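Local coordinates for putative exported protein (Bordetella pertussis Tohama I, PDB 2PFY), which binds pyroglutamic acid as an extracytoplasmic solute receptor, probably delivering it to a tripartite ATP-independent periplasmic transporter, at residues A[120-125]-A[201-206]. Residues are numbered along the deposited sequence; the frame is centred on the assembly and turned at random.
With PCA (pyroglutamic acid), chain E.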
loop_
_atom_site.group_PDB
_atom_site.type_symbol
_atom_site.label_atom_id
_atom_site.label_comp_id
_atom_site.label_asym_id
_atom_site.label_seq_id
_atom_site.Cartn_x
_atom_site.Cartn_y
_atom_site.Cartn_z
ATOM N N TRP A 120 2.543 -2.662 3.703
ATOM C CA TRP A 120 3.500 -1.597 3.994
ATOM C C TRP A 120 3.625 -1.487 5.531
ATOM O O TRP A 120 2.797 -2.030 6.271
ATOM C CB TRP A 120 2.941 -0.270 3.451
ATOM C CG TRP A 120 3.047 -0.157 1.977
ATOM C CD1 TRP A 120 2.091 -0.485 1.029
ATOM C CD2 TRP A 120 4.173 0.342 1.266
ATOM N NE1 TRP A 120 2.567 -0.200 -0.227
ATOM C CE2 TRP A 120 3.842 0.315 -0.111
ATOM C CE3 TRP A 120 5.443 0.819 1.662
ATOM C CZ2 TRP A 120 4.729 0.755 -1.098
ATOM C CZ3 TRP A 120 6.335 1.249 0.672
ATOM C CH2 TRP A 120 5.965 1.218 -0.690
ATOM N N PRO A 121 4.676 -0.794 6.014
ATOM C CA PRO A 121 4.714 -0.453 7.426
ATOM C C PRO A 121 3.681 0.648 7.742
ATOM O O PRO A 121 3.063 1.212 6.824
ATOM C CB PRO A 121 6.179 0.026 7.652
ATOM C CG PRO A 121 6.956 -0.442 6.388
ATOM C CD PRO A 121 5.888 -0.349 5.306
ATOM N N PRO A 122 3.448 0.916 9.039
ATOM C CA PRO A 122 2.494 1.946 9.442
ATOM C C PRO A 122 2.848 3.333 8.903
ATOM O O PRO A 122 4.040 3.635 8.693
ATOM C CB PRO A 122 2.594 1.932 10.969
ATOM C CG PRO A 122 3.054 0.521 11.297
ATOM C CD PRO A 122 4.045 0.222 10.194
ATOM N N GLN A 123 1.834 4.177 8.668
ATOM C CA GLN A 123 2.068 5.457 7.991
ATOM C C GLN A 123 2.359 6.561 9.009
ATOM O O GLN A 123 1.553 6.809 9.904
ATOM C CB GLN A 123 0.844 5.858 7.152
ATOM C CG GLN A 123 0.377 4.768 6.154
ATOM C CD GLN A 123 1.389 4.549 5.033
ATOM O OE1 GLN A 123 2.172 3.591 5.038
ATOM N NE2 GLN A 123 1.403 5.451 4.105
ATOM N N GLY A 124 3.502 7.217 8.859
ATOM C CA GLY A 124 3.850 8.422 9.669
ATOM C C GLY A 124 3.697 9.690 8.836
ATOM O O GLY A 124 3.270 9.647 7.659
ATOM N N ILE A 125 4.030 10.820 9.448
ATOM C CA ILE A 125 3.921 12.139 8.814
ATOM C C ILE A 125 5.309 12.735 8.680
ATOM O O ILE A 125 6.072 12.700 9.629
ATOM C CB ILE A 125 2.998 13.081 9.656
ATOM C CG1 ILE A 125 1.575 12.517 9.629
ATOM C CG2 ILE A 125 3.021 14.556 9.087
ATOM C CD1 ILE A 125 0.593 13.052 10.691
ATOM N N ASP A 201 5.871 9.332 14.126
ATOM C CA ASP A 201 5.507 7.916 14.084
ATOM C C ASP A 201 3.998 7.810 14.367
ATOM O O ASP A 201 3.573 7.374 15.441
ATOM C CB ASP A 201 6.365 7.150 15.128
ATOM C CG ASP A 201 6.187 5.611 15.070
ATOM O OD1 ASP A 201 5.395 5.107 14.243
ATOM O OD2 ASP A 201 6.858 4.888 15.861
ATOM N N ALA A 202 3.192 8.264 13.402
ATOM C CA ALA A 202 1.749 8.357 13.578
ATOM C C ALA A 202 1.032 7.009 13.645
ATOM O O ALA A 202 0.005 6.884 14.306
ATOM C CB ALA A 202 1.137 9.213 12.474
ATOM N N GLN A 203 1.575 6.002 12.958
ATOM C CA GLN A 203 0.843 4.767 12.658
ATOM C C GLN A 203 -0.614 5.052 12.275
ATOM O O GLN A 203 -1.538 4.440 12.836
ATOM C CB GLN A 203 0.891 3.794 13.861
ATOM C CG GLN A 203 2.303 3.328 14.247
ATOM C CD GLN A 203 2.312 2.269 15.345
ATOM O OE1 GLN A 203 1.574 1.254 15.289
ATOM N NE2 GLN A 203 3.159 2.486 16.344
ATOM N N ALA A 204 -0.848 5.973 11.347
ATOM C CA ALA A 204 -2.231 6.344 11.011
ATOM C C ALA A 204 -3.041 5.127 10.498
ATOM O O ALA A 204 -4.211 4.922 10.870
ATOM C CB ALA A 204 -2.261 7.466 10.005
ATOM N N PHE A 205 -2.399 4.319 9.656
ATOM C CA PHE A 205 -2.965 3.085 9.171
ATOM C C PHE A 205 -1.879 2.220 8.548
ATOM O O PHE A 205 -0.693 2.606 8.461
ATOM C CB PHE A 205 -4.122 3.352 8.166
ATOM C CG PHE A 205 -3.733 4.198 6.996
ATOM C CD1 PHE A 205 -3.263 3.608 5.801
ATOM C CD2 PHE A 205 -3.767 5.584 7.092
ATOM C CE1 PHE A 205 -2.882 4.389 4.708
ATOM C CE2 PHE A 205 -3.355 6.394 5.984
ATOM C CZ PHE A 205 -2.936 5.799 4.807
ATOM N N ILE A 206 -2.257 1.010 8.169
ATOM C CA ILE A 206 -1.287 0.172 7.507
ATOM C C ILE A 206 -1.859 -0.366 6.162
ATOM O O ILE A 206 -2.649 -1.335 6.148
ATOM C CB ILE A 206 -0.499 -0.857 8.465
ATOM C CG1 ILE A 206 -0.664 -2.291 8.069
ATOM C CG2 ILE A 206 -0.538 -0.589 10.006
ATOM C CD1 ILE A 206 0.187 -2.604 6.991
HETATM N N PCA E . 4.355 3.933 0.589
HETATM C CA PCA E . 3.417 4.073 -0.550
HETATM C CB PCA E . 2.015 3.754 -0.092
HETATM C CG PCA E . 2.106 3.492 1.382
HETATM C CD PCA E . 3.557 3.589 1.714
HETATM O OE PCA E . 4.027 3.349 2.821
HETATM C C PCA E . 3.477 5.480 -1.110
HETATM O O PCA E . 2.987 5.805 -2.198
HETATM O OXT PCA E . 4.040 6.335 -0.451
#
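Phe205 O receives two neighbouring groups of 120-125: Gln123 N donates a hydrogen bond of 3.0 Å to it, bent to 141° at the hydrogen, and Pro122 CA adds a CA-H...O contact at 3.4 Å. The return bond is straighter, Ala204 N reaching Gln123 O at 2.9 Å and lying in the carbonyl plane. Gln123 is therefore held through both its backbone N-H and its carbonyl, an example of how a binding protein can fix a pocket residue by its main chain while the side chain turns to the ligand. CG of Gln123 sits over one face of the Phe205 ring, 3.7 Å from the centroid, a CH-pi contact; the chain then bends at chi2 (-68°), which brings the terminal amide beside the pyroglutamic acid. Trp120 lays its indole face against the same ligand, with CD2 3.3 Å from PCA CD. Away from the pocket, Pro122 CB packs on Gln203 CG at 3.6 Å, and Pro122 CG lies alongside Ile206 CG2. The segments run in nearly opposite directions (157° apart), linking strands 112-119 and 208-214 of one sheet to 124-127 and 198-201 of another, consistent with the interdomain crossovers of a two-domain periplasmic binding protein. Leu181 of strand 180-182 touches Gln123, Ala204 and Phe205, while helix 89-108 meets Pro122 and Ile206.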